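Local coordinates for protein putative secreted lipase (Streptomyces sp. W007, PDB 5H6B) that probably hydrolyses the ester bonds of triacylglycerols, as a thermostable secreted lipase of the alpha/beta-hydrolase superfamily, at residues 37-42 and 147-152; 137-142 and 183-188; 208-211 and 217-220. One frame throughout, in Å; residues are numbered along the deposited sequence.

Interaction 1 of 3, residues 37-42 and 147-152; sequences GTFGNS and TKLLPF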
loop_
_atom_site.group_PDB
_atom_site.type_symbol
_atom_site.label_atom_id
_atom_site.label_comp_id
_atom_site.label_asym_id
_atom_site.label_seq_id
_atom_site.Cartn_x
_atom_site.Cartn_y
_atom_site.Cartn_z
ATOM N N GLY A 37 -0.817 6.335 1.030
ATOM C CA GLY A 37 -1.053 6.825 -0.311
ATOM C C GLY A 37 -0.697 8.282 -0.430
ATOM O O GLY A 37 -0.001 8.852 0.434
ATOM N N THR A 38 -1.142 8.870 -1.529
ATOM C CA THR A 38 -0.840 10.262 -1.828
ATOM C C THR A 38 -1.579 11.127 -0.838
ATOM O O THR A 38 -2.720 10.859 -0.516
ATOM C CB THR A 38 -1.241 10.610 -3.280
ATOM O OG1 THR A 38 -0.600 9.691 -4.176
ATOM C CG2 THR A 38 -0.812 12.010 -3.641
ATOM N N PHE A 39 -0.907 12.145 -0.323
ATOM C CA PHE A 39 -1.451 13.039 0.724
ATOM C C PHE A 39 -1.681 12.383 2.079
ATOM O O PHE A 39 -2.384 12.952 2.902
ATOM C CB PHE A 39 -2.771 13.728 0.321
ATOM C CG PHE A 39 -2.776 14.318 -1.057
ATOM C CD1 PHE A 39 -1.754 15.153 -1.478
ATOM C CD2 PHE A 39 -3.843 14.082 -1.917
ATOM C CE1 PHE A 39 -1.783 15.728 -2.740
ATOM C CE2 PHE A 39 -3.871 14.642 -3.189
ATOM C CZ PHE A 39 -2.835 15.471 -3.600
ATOM N N GLY A 40 -1.093 11.215 2.320
ATOM C CA GLY A 40 -1.302 10.480 3.552
ATOM C C GLY A 40 -0.061 10.517 4.416
ATOM O O GLY A 40 0.975 11.059 4.022
ATOM N N ASN A 41 -0.166 9.904 5.589
ATOM C CA ASN A 41 0.970 9.738 6.483
ATOM C C ASN A 41 0.889 8.405 7.226
ATOM O O ASN A 41 -0.088 7.643 7.087
ATOM C CB ASN A 41 1.036 10.930 7.462
ATOM C CG ASN A 41 -0.197 11.026 8.328
ATOM O OD1 ASN A 41 -0.482 10.124 9.098
ATOM N ND2 ASN A 41 -0.943 12.113 8.192
ATOM N N SER A 42 1.915 8.159 8.037
ATOM C CA SER A 42 2.088 6.911 8.771
ATOM C C SER A 42 1.021 6.583 9.792
ATOM O O SER A 42 0.924 5.411 10.195
ATOM C CB SER A 42 3.426 6.921 9.501
ATOM O OG SER A 42 3.404 7.909 10.496
ATOM N N THR A 147 -6.609 14.748 -8.821
ATOM C CA THR A 147 -7.398 15.871 -8.302
ATOM C C THR A 147 -8.669 15.405 -7.577
ATOM O O THR A 147 -9.193 16.122 -6.740
ATOM C CB THR A 147 -7.792 16.900 -9.398
ATOM O OG1 THR A 147 -8.699 16.304 -10.333
ATOM C CG2 THR A 147 -6.558 17.446 -10.137
ATOM N N LYS A 148 -9.156 14.207 -7.877
ATOM C CA LYS A 148 -10.298 13.653 -7.151
ATOM C C LYS A 148 -10.003 13.244 -5.701
ATOM O O LYS A 148 -10.940 12.994 -4.935
ATOM C CB LYS A 148 -10.946 12.517 -7.949
ATOM C CG LYS A 148 -11.390 12.980 -9.332
ATOM C CD LYS A 148 -12.598 12.214 -9.847
ATOM C CE LYS A 148 -12.810 12.451 -11.339
ATOM N NZ LYS A 148 -12.933 13.907 -11.629
ATOM N N LEU A 149 -8.722 13.178 -5.328
ATOM C CA LEU A 149 -8.329 13.090 -3.908
ATOM C C LEU A 149 -8.535 14.382 -3.101
ATOM O O LEU A 149 -8.744 14.322 -1.892
ATOM C CB LEU A 149 -6.868 12.691 -3.765
ATOM C CG LEU A 149 -6.431 11.316 -4.240
ATOM C CD1 LEU A 149 -4.910 11.261 -4.369
ATOM C CD2 LEU A 149 -6.969 10.219 -3.314
ATOM N N LEU A 150 -8.474 15.534 -3.762
ATOM C CA LEU A 150 -8.417 16.828 -3.066
ATOM C C LEU A 150 -9.572 17.102 -2.092
ATOM O O LEU A 150 -9.339 17.631 -1.001
ATOM C CB LEU A 150 -8.279 17.976 -4.068
ATOM C CG LEU A 150 -6.983 18.014 -4.884
ATOM C CD1 LEU A 150 -7.070 19.199 -5.828
ATOM C CD2 LEU A 150 -5.732 18.116 -4.022
ATOM N N PRO A 151 -10.804 16.698 -2.439
ATOM C CA PRO A 151 -11.889 16.939 -1.480
ATOM C C PRO A 151 -11.706 16.266 -0.112
ATOM O O PRO A 151 -12.337 16.687 0.864
ATOM C CB PRO A 151 -13.117 16.372 -2.201
ATOM C CG PRO A 151 -12.769 16.481 -3.659
ATOM C CD PRO A 151 -11.311 16.143 -3.705
ATOM N N PHE A 152 -10.882 15.217 -0.053
ATOM C CA PHE A 152 -10.596 14.513 1.187
ATOM C C PHE A 152 -9.448 15.156 1.946
ATOM O O PHE A 152 -9.321 14.954 3.143
ATOM C CB PHE A 152 -10.261 13.040 0.898
ATOM C CG PHE A 152 -11.415 12.250 0.339
ATOM C CD1 PHE A 152 -12.290 11.602 1.185
ATOM C CD2 PHE A 152 -11.624 12.159 -1.044
ATOM C CE1 PHE A 152 -13.357 10.876 0.685
ATOM C CE2 PHE A 152 -12.694 11.441 -1.557
ATOM C CZ PHE A 152 -13.559 10.787 -0.688
#
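Phe-39 meets Leu-149 and Leu-150 in an apolar, largely buried contact between two loops of the alpha/beta-hydrolase fold, one following strand 32-35 and the other following helix 143-147. No hydrogen bond crosses it. Leu-149 comes at the rim of the phenyl ring: its CB lies near the ring plane, 3.6 Å from Phe-39 CE2, and the branch CD1 reaches on to Thr-38, 3.9 Å from Thr-38 CB. Leu-150 adds one methyl, CD2, 3.9 Å from Phe-39 CZ. Thr-38 CG2, anti to its own backbone N, is laid over the centre of one face of the ring, while Thr-38 OG1 is directed elsewhere, to Gln-170 and Gln-110. Phe-39 occupies the third position of a type II turn from Gly-37 to Gly-40, with positive phi (67°). With an alanine in place of Phe-39, Leu-149 CB and Leu-150 CD2 would probably lose their apolar partner and a gap would open between the loops. Leu-167 of helix 165-168 also packs on Thr-38 and Phe-39, and Leu-149 touches His-232 and Val-233 of helix 232-237, where His-232 is probably the histidine of a Ser-His-Asp triad.

Interaction 2 of 3, residues 137-142 and 183-188; sequences DNHGTT and GGDTVP. With ZN (zinc ion), chain D.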
loop_
_atom_site.group_PDB
_atom_site.type_symbol
_atom_site.label_atom_id
_atom_site.label_comp_id
_atom_site.label_asym_id
_atom_site.label_seq_id
_atom_site.Cartn_x
_atom_site.Cartn_y
_atom_site.Cartn_z
ATOM N N ASP A 137 -2.119 2.248 -7.822
ATOM C CA ASP A 137 -2.025 2.706 -9.223
ATOM C C ASP A 137 -0.818 2.115 -9.941
ATOM O O ASP A 137 0.112 2.831 -10.338
ATOM C CB ASP A 137 -2.102 4.231 -9.360
ATOM C CG ASP A 137 -1.002 4.988 -8.593
ATOM O OD1 ASP A 137 -0.424 4.502 -7.590
ATOM O OD2 ASP A 137 -0.755 6.125 -9.012
ATOM N N ASN A 138 -0.873 0.801 -10.177
ATOM C CA ASN A 138 0.319 0.031 -10.624
ATOM C C ASN A 138 0.815 0.366 -12.040
ATOM O O ASN A 138 1.989 0.123 -12.352
ATOM C CB ASN A 138 0.104 -1.485 -10.444
ATOM C CG ASN A 138 0.398 -1.948 -9.015
ATOM O OD1 ASN A 138 1.451 -1.628 -8.472
ATOM N ND2 ASN A 138 -0.510 -2.730 -8.418
ATOM N N HIS A 139 -0.077 0.909 -12.874
ATOM C CA HIS A 139 0.298 1.483 -14.178
ATOM C C HIS A 139 -0.084 2.953 -14.280
ATOM O O HIS A 139 -0.381 3.462 -15.360
ATOM C CB HIS A 139 -0.305 0.647 -15.308
ATOM C CG HIS A 139 -0.060 -0.805 -15.107
ATOM N ND1 HIS A 139 -0.903 -1.588 -14.360
ATOM C CD2 HIS A 139 0.992 -1.583 -15.429
ATOM C CE1 HIS A 139 -0.415 -2.806 -14.283
ATOM N NE2 HIS A 139 0.731 -2.829 -14.924
ATOM N N GLY A 140 -0.024 3.634 -13.142
ATOM C CA GLY A 140 -0.203 5.057 -13.091
ATOM C C GLY A 140 -1.647 5.426 -13.203
ATOM O O GLY A 140 -2.505 4.563 -13.134
ATOM N N THR A 141 -1.888 6.719 -13.374
ATOM C CA THR A 141 -3.226 7.307 -13.416
ATOM C C THR A 141 -3.132 8.640 -14.190
ATOM O O THR A 141 -2.207 8.817 -14.978
ATOM C CB THR A 141 -3.783 7.491 -11.983
ATOM O OG1 THR A 141 -5.092 8.046 -12.037
ATOM C CG2 THR A 141 -2.896 8.421 -11.118
ATOM N N THR A 142 -4.068 9.560 -13.977
ATOM C CA THR A 142 -3.995 10.914 -14.552
ATOM C C THR A 142 -3.972 11.984 -13.458
ATOM O O THR A 142 -4.406 11.750 -12.307
ATOM C CB THR A 142 -5.183 11.196 -15.502
ATOM O OG1 THR A 142 -6.404 11.228 -14.757
ATOM C CG2 THR A 142 -5.290 10.111 -16.587
ATOM N N GLY A 183 9.480 -3.897 -18.000
ATOM C CA GLY A 183 9.429 -5.354 -17.936
ATOM C C GLY A 183 8.093 -5.840 -17.398
ATOM O O GLY A 183 7.074 -5.159 -17.508
ATOM N N GLY A 184 8.099 -7.028 -16.815
ATOM C CA GLY A 184 6.900 -7.600 -16.209
ATOM C C GLY A 184 6.566 -6.939 -14.882
ATOM O O GLY A 184 7.422 -6.314 -14.255
ATOM N N ASP A 185 5.312 -7.094 -14.459
ATOM C CA ASP A 185 4.827 -6.500 -13.217
ATOM C C ASP A 185 5.501 -7.056 -11.967
ATOM O O ASP A 185 5.690 -6.327 -10.987
ATOM C CB ASP A 185 3.341 -6.764 -13.065
ATOM C CG ASP A 185 2.516 -6.065 -14.079
ATOM O OD1 ASP A 185 3.060 -5.298 -14.883
ATOM O OD2 ASP A 185 1.297 -6.290 -14.058
ATOM N N THR A 186 5.830 -8.346 -11.991
ATOM C CA THR A 186 6.278 -9.035 -10.793
ATOM C C THR A 186 7.752 -9.413 -10.791
ATOM O O THR A 186 8.451 -9.359 -11.793
ATOM C CB THR A 186 5.409 -10.272 -10.484
ATOM O OG1 THR A 186 5.445 -11.195 -11.573
ATOM C CG2 THR A 186 3.985 -9.851 -10.247
ATOM N N VAL A 187 8.207 -9.758 -9.603
ATOM C CA VAL A 187 9.560 -10.166 -9.329
ATOM C C VAL A 187 9.382 -11.552 -8.713
ATOM O O VAL A 187 8.454 -11.753 -7.931
ATOM C CB VAL A 187 10.218 -9.112 -8.390
ATOM C CG1 VAL A 187 11.007 -9.727 -7.237
ATOM C CG2 VAL A 187 11.064 -8.138 -9.203
ATOM N N PRO A 188 10.239 -12.525 -9.084
ATOM C CA PRO A 188 10.100 -13.859 -8.472
ATOM C C PRO A 188 10.466 -13.833 -6.971
ATOM O O PRO A 188 11.291 -13.009 -6.548
ATOM C CB PRO A 188 11.072 -14.733 -9.294
ATOM C CG PRO A 188 12.082 -13.783 -9.838
ATOM C CD PRO A 188 11.450 -12.421 -9.928
HETATM ZN ZN ZN D . 1.795 -4.419 -16.118
#
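His-139 and Asp-185 meet through a zinc ion, to which each gives one side-chain atom. Asp-185 OD1 is 2.0 Å from the zinc and His-139 NE2 2.3 Å, with one further ligand atom coming from outside the two loops. The carboxylate binds chiefly through that one oxygen, since Asp-185 OD2 stays 2.8 Å from the metal. Asp-185 OD1 also lies at the edge of the imidazole, close to its plane and 3.4 Å from His-139 NE2, but the two atoms are joined by the metal and not by a hydrogen bond. The side chains cross at about a right angle, and the carboxylate plane is turned 48° from the ring. In both residues CG stands anti to the carbonyl carbon, which in His-139 (chi1 -48°) carries the ring out towards the 183-188 loop. The zinc thus bridges two loops of the alpha/beta-hydrolase fold, one after strand 128-134 and the other before strand 191-196, the neighbouring strand of the central parallel sheet. A second shell orients both ligands. His-139 ND1, the other ring nitrogen, hydrogen-bonds to Thr-208 O, limiting rotation of the imidazole. Asp-185 OD2 accepts a hydrogen bond from Asp-212 N, and Leu-211 packs against the same side chain. A 2.9 Å hydrogen bond from Gly-140 N to Asp-137 O closes the backbone around Asn-138 and His-139.

Interaction 3 of 3, residues 208-211 and 217-220; sequences TQYL and RNVL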
loop_
_atom_site.group_PDB
_atom_site.type_symbol
_atom_site.label_atom_id
_atom_site.label_comp_id
_atom_site.label_asym_id
_atom_site.label_seq_id
_atom_site.Cartn_x
_atom_site.Cartn_y
_atom_site.Cartn_z
ATOM N N THR A 208 -6.463 -1.437 -14.473
ATOM C CA THR A 208 -5.040 -1.090 -14.513
ATOM C C THR A 208 -4.345 -1.165 -13.138
ATOM O O THR A 208 -3.114 -1.103 -13.058
ATOM C CB THR A 208 -4.796 0.327 -15.078
ATOM O OG1 THR A 208 -5.455 1.304 -14.254
ATOM C CG2 THR A 208 -5.289 0.444 -16.528
ATOM N N GLN A 209 -5.124 -1.291 -12.065
ATOM C CA GLN A 209 -4.572 -1.507 -10.729
ATOM C C GLN A 209 -4.045 -2.931 -10.579
ATOM O O GLN A 209 -3.097 -3.167 -9.836
ATOM C CB GLN A 209 -5.625 -1.236 -9.662
ATOM C CG GLN A 209 -6.202 0.173 -9.720
ATOM C CD GLN A 209 -7.350 0.348 -8.765
ATOM O OE1 GLN A 209 -7.448 -0.353 -7.756
ATOM N NE2 GLN A 209 -8.244 1.273 -9.082
ATOM N N TYR A 210 -4.676 -3.870 -11.292
ATOM C CA TYR A 210 -4.308 -5.282 -11.245
ATOM C C TYR A 210 -2.900 -5.543 -11.758
ATOM O O TYR A 210 -2.440 -4.884 -12.683
ATOM C CB TYR A 210 -5.278 -6.140 -12.062
ATOM C CG TYR A 210 -6.686 -6.242 -11.544
ATOM C CD1 TYR A 210 -6.984 -6.119 -10.177
ATOM C CD2 TYR A 210 -7.738 -6.525 -12.423
ATOM C CE1 TYR A 210 -8.288 -6.237 -9.728
ATOM C CE2 TYR A 210 -9.045 -6.649 -11.978
ATOM C CZ TYR A 210 -9.305 -6.506 -10.626
ATOM O OH TYR A 210 -10.583 -6.611 -10.160
ATOM N N LEU A 211 -2.238 -6.514 -11.128
ATOM C CA LEU A 211 -0.930 -6.984 -11.534
ATOM C C LEU A 211 -1.052 -8.292 -12.333
ATOM O O LEU A 211 -2.057 -8.988 -12.289
ATOM C CB LEU A 211 -0.046 -7.199 -10.310
ATOM C CG LEU A 211 0.396 -5.939 -9.557
ATOM C CD1 LEU A 211 0.943 -6.329 -8.192
ATOM C CD2 LEU A 211 1.444 -5.147 -10.311
ATOM N N ARG A 217 -2.654 -12.509 -7.097
ATOM C CA ARG A 217 -4.073 -12.677 -6.882
ATOM C C ARG A 217 -4.750 -11.312 -6.982
ATOM O O ARG A 217 -4.499 -10.450 -6.163
ATOM C CB ARG A 217 -4.332 -13.306 -5.520
ATOM C CG ARG A 217 -5.804 -13.618 -5.293
ATOM C CD ARG A 217 -5.988 -14.726 -4.262
ATOM N NE ARG A 217 -7.370 -14.785 -3.761
ATOM C CZ ARG A 217 -7.912 -13.937 -2.877
ATOM N NH1 ARG A 217 -7.201 -12.933 -2.374
ATOM N NH2 ARG A 217 -9.185 -14.092 -2.492
ATOM N N ASN A 218 -5.609 -11.130 -7.980
ATOM C CA ASN A 218 -6.348 -9.889 -8.147
ATOM C C ASN A 218 -7.759 -10.121 -7.665
ATOM O O ASN A 218 -8.389 -11.074 -8.078
ATOM C CB ASN A 218 -6.361 -9.436 -9.610
ATOM C CG ASN A 218 -5.002 -8.946 -10.077
ATOM O OD1 ASN A 218 -4.408 -8.051 -9.485
ATOM N ND2 ASN A 218 -4.500 -9.534 -11.148
ATOM N N VAL A 219 -8.252 -9.215 -6.824
ATOM C CA VAL A 219 -9.533 -9.348 -6.159
ATOM C C VAL A 219 -10.364 -8.086 -6.356
ATOM O O VAL A 219 -9.883 -6.956 -6.143
ATOM C CB VAL A 219 -9.312 -9.571 -4.654
ATOM C CG1 VAL A 219 -10.642 -9.767 -3.929
ATOM C CG2 VAL A 219 -8.383 -10.768 -4.440
ATOM N N LEU A 220 -11.602 -8.289 -6.780
ATOM C CA LEU A 220 -12.564 -7.229 -6.930
ATOM C C LEU A 220 -13.397 -7.202 -5.657
ATOM O O LEU A 220 -14.054 -8.199 -5.315
ATOM C CB LEU A 220 -13.456 -7.478 -8.143
ATOM C CG LEU A 220 -14.479 -6.377 -8.449
ATOM C CD1 LEU A 220 -13.779 -5.056 -8.735
ATOM C CD2 LEU A 220 -15.379 -6.777 -9.619
#
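The side-chain amide of Asn-218, on the outermost strand 216-220 of the parallel sheet of this alpha/beta-hydrolase fold, pairs with the backbone of Leu-211 through two hydrogen bonds. Asn-218 ND2 donates to Leu-211 O at 2.8 Å, nearly straight (171° at the hydrogen), with the acceptor in the amide plane and the donor in the carbonyl plane. In return Leu-211 N donates to Asn-218 OD1 at 3.1 Å, a more bent bond whose donor is tilted out of the carbonyl plane. Asn-218 CG stands anti to the carbonyl carbon (chi1 -71°), which puts the amide against the Leu-211 backbone, and the two bonds to a single residue fix its rotation about chi2. The loop it grips leads into the strand from strand 191-196. Tyr-210 packs over the asparagine. Asn-218 CB sits over one face of the phenol ring in a CH-pi contact, 3.8 Å from the centroid and displaced towards the CD1 side. Ring and amide planes are 36° apart, and Asn-218 OD1 approaches Tyr-210 CA as well. On the backbone side of Tyr-210, the Leu-211 side chain packs on Tyr-192 and Val-194 of strand 191-196, while Val-219 joins the same strand by backbone hydrogen bonds with Val-194 and Ala-196. The far end of the tyrosine reaches along the strand: Val-219 O lies at the ring edge, and Tyr-210 OH comes to 3.6 Å from Leu-220 CB.

How the interactions relate
Interactions 2 and 3 are directly connected, with centres 11 Å apart. His-139 ND1 and Thr-208 O are 2.6 Å apart and Asn-138 ND2 and Gln-209 O 3.0 Å, both probable hydrogen bonds, so the 208-211 loop held by strand 216-220 also backs the zinc-binding histidine. Leu-211 takes part in both neighbourhoods, its CA 3.4 Å from Asp-185 OD2. Interaction 1 lies 21 Å from either, centre to centre, though its nearest atoms come within about 5 Å of interaction 2. Interaction 1 touches the probable triad histidine, His-232, through Leu-149, and interaction 3 reaches the probable acid, Asp-200, through a weak hydrogen bond from Gln-209.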